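Side-chain contact in galactan 1,3-beta-galactosidase (Phanerochaete chrysosporium, PDB 7BYS), which probably releases galactose from one end of beta-1,3-linked galactan chains, pairing a family 43 catalytic domain with a carbohydrate-binding module: residues R259-P262 with S263-G266. Residues are numbered along the deposited sequence; the frame is centred on the assembly and turned at random.
Sequences RWRP and SLLG
Trp260 and Leu265 meet obliquely, with CD2 of Leu265 4.3 Å from CE3 of the indole. The indole NE1 donates to OE1 of Gln242, a galactose-binding residue, and the ring meets Trp208 edge-to-face.

Arg261 contributes most, lying beside Leu264. Leu264 N donates to Arg261 O at 2.9 Å with an N-H...O angle of 156°, although the donor sits 49° out of the carbonyl plane. With Pro262 and Ser263 at the two corners, their backbone torsions of the type I class, this bond closes a type I beta turn. CG of Arg261 is anti to the backbone N (chi1 -169°), which lays the extended chain alongside Leu264: CD lies 4.0 Å from Leu264 CB, and Leu264 CD2 sits 4.1 Å above the centre of the guanidinium. At that group's edge, water 1 accepts from Arg261 NE (2.8 Å) and also bonds to Ser263 OG, while NH1 forms a salt bridge to Asp382 in the binding module.

Pro262 contributes its carbonyl: water 2 donates to Pro262 O (3.1 Å) and accepts from Leu265 N (2.8 Å), linking the turn to the 3-10 segment that includes Leu265.

Replacing Arg261 by an alanine would probably leave Asp382 without this cationic mate and strip Leu264 CD2 of the flat group it lies over. Chemically, the turn joins two strands of a propeller blade and splits its duties: Trp260 lies beside the galactose-binding residues Gln242 and Arg82 and probably helps to position Gln242, while the charge of Arg261 reaches across to the neighbouring module.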
loop_
_atom_site.group_PDB
_atom_site.type_symbol
_atom_site.label_atom_id
_atom_site.label_comp_id
_atom_site.label_asym_id
_atom_site.label_seq_id
_atom_site.Cartn_x
_atom_site.Cartn_y
_atom_site.Cartn_z
ATOM N N ARG A 259 2.011 -1.565 -3.451
ATOM C CA ARG A 259 2.057 -1.710 -4.908
ATOM C C ARG A 259 3.150 -2.735 -5.178
ATOM O O ARG A 259 4.339 -2.405 -5.165
ATOM C CB ARG A 259 2.341 -0.386 -5.614
ATOM C CG ARG A 259 2.509 -0.558 -7.132
ATOM C CD ARG A 259 2.570 0.785 -7.844
ATOM N NE ARG A 259 1.317 1.500 -7.649
ATOM C CZ ARG A 259 1.175 2.819 -7.640
ATOM N NH1 ARG A 259 2.226 3.628 -7.817
ATOM N NH2 ARG A 259 -0.024 3.336 -7.424
ATOM N N TRP A 260 2.746 -3.986 -5.381
ATOM C CA TRP A 260 3.707 -5.066 -5.547
ATOM C C TRP A 260 4.343 -4.981 -6.923
ATOM O O TRP A 260 3.649 -4.831 -7.936
ATOM C CB TRP A 260 2.998 -6.409 -5.408
ATOM C CG TRP A 260 2.418 -6.641 -4.051
ATOM C CD1 TRP A 260 1.101 -6.781 -3.747
ATOM C CD2 TRP A 260 3.140 -6.781 -2.819
ATOM N NE1 TRP A 260 0.948 -6.979 -2.398
ATOM C CE2 TRP A 260 2.184 -6.997 -1.805
ATOM C CE3 TRP A 260 4.498 -6.753 -2.476
ATOM C CZ2 TRP A 260 2.536 -7.176 -0.469
ATOM C CZ3 TRP A 260 4.848 -6.938 -1.145
ATOM C CH2 TRP A 260 3.869 -7.149 -0.159
ATOM N N ARG A 261 5.664 -5.099 -6.964
ATOM C CA ARG A 261 6.404 -5.087 -8.223
ATOM C C ARG A 261 7.155 -6.409 -8.312
ATOM O O ARG A 261 8.294 -6.514 -7.836
ATOM C CB ARG A 261 7.357 -3.901 -8.246
ATOM C CG ARG A 261 7.933 -3.683 -9.609
ATOM C CD ARG A 261 8.717 -2.429 -9.650
ATOM N NE ARG A 261 9.293 -2.260 -10.973
ATOM C CZ ARG A 261 9.964 -1.181 -11.333
ATOM N NH1 ARG A 261 10.123 -0.200 -10.457
ATOM N NH2 ARG A 261 10.467 -1.087 -12.557
ATOM N N PRO A 262 6.549 -7.452 -8.898
ATOM C CA PRO A 262 7.170 -8.793 -8.844
ATOM C C PRO A 262 8.584 -8.880 -9.396
ATOM O O PRO A 262 9.386 -9.650 -8.856
ATOM C CB PRO A 262 6.196 -9.674 -9.641
ATOM C CG PRO A 262 4.902 -8.960 -9.579
ATOM C CD PRO A 262 5.217 -7.483 -9.524
ATOM N N SER A 263 8.925 -8.104 -10.425
ATOM C CA SER A 263 10.263 -8.179 -11.004
ATOM C C SER A 263 11.303 -7.379 -10.228
ATOM O O SER A 263 12.496 -7.480 -10.534
ATOM C CB SER A 263 10.248 -7.725 -12.466
ATOM O OG SER A 263 9.379 -6.622 -12.651
ATOM N N LEU A 264 10.891 -6.598 -9.230
ATOM C CA LEU A 264 11.793 -5.784 -8.434
ATOM C C LEU A 264 11.105 -5.573 -7.084
ATOM O O LEU A 264 10.707 -4.457 -6.715
ATOM C CB LEU A 264 12.094 -4.457 -9.133
ATOM C CG LEU A 264 13.367 -3.726 -8.707
ATOM C CD1 LEU A 264 14.613 -4.533 -9.047
ATOM C CD2 LEU A 264 13.422 -2.350 -9.351
ATOM N N LEU A 265 10.972 -6.674 -6.336
ATOM C CA LEU A 265 10.107 -6.689 -5.156
ATOM C C LEU A 265 10.547 -5.686 -4.106
ATOM O O LEU A 265 9.703 -5.121 -3.399
ATOM C CB LEU A 265 10.068 -8.082 -4.532
ATOM C CG LEU A 265 9.014 -9.015 -5.120
ATOM C CD1 LEU A 265 9.242 -10.450 -4.636
ATOM C CD2 LEU A 265 7.582 -8.542 -4.840
ATOM N N GLY A 266 11.853 -5.460 -3.967
ATOM C CA GLY A 266 12.319 -4.507 -2.983
ATOM C C GLY A 266 11.938 -3.088 -3.284
ATOM O O GLY A 266 12.047 -2.233 -2.398
HETATM O O HOH W 1 8.683 -3.880 -13.115
HETATM O O HOH W 2 11.967 -9.113 -7.239
#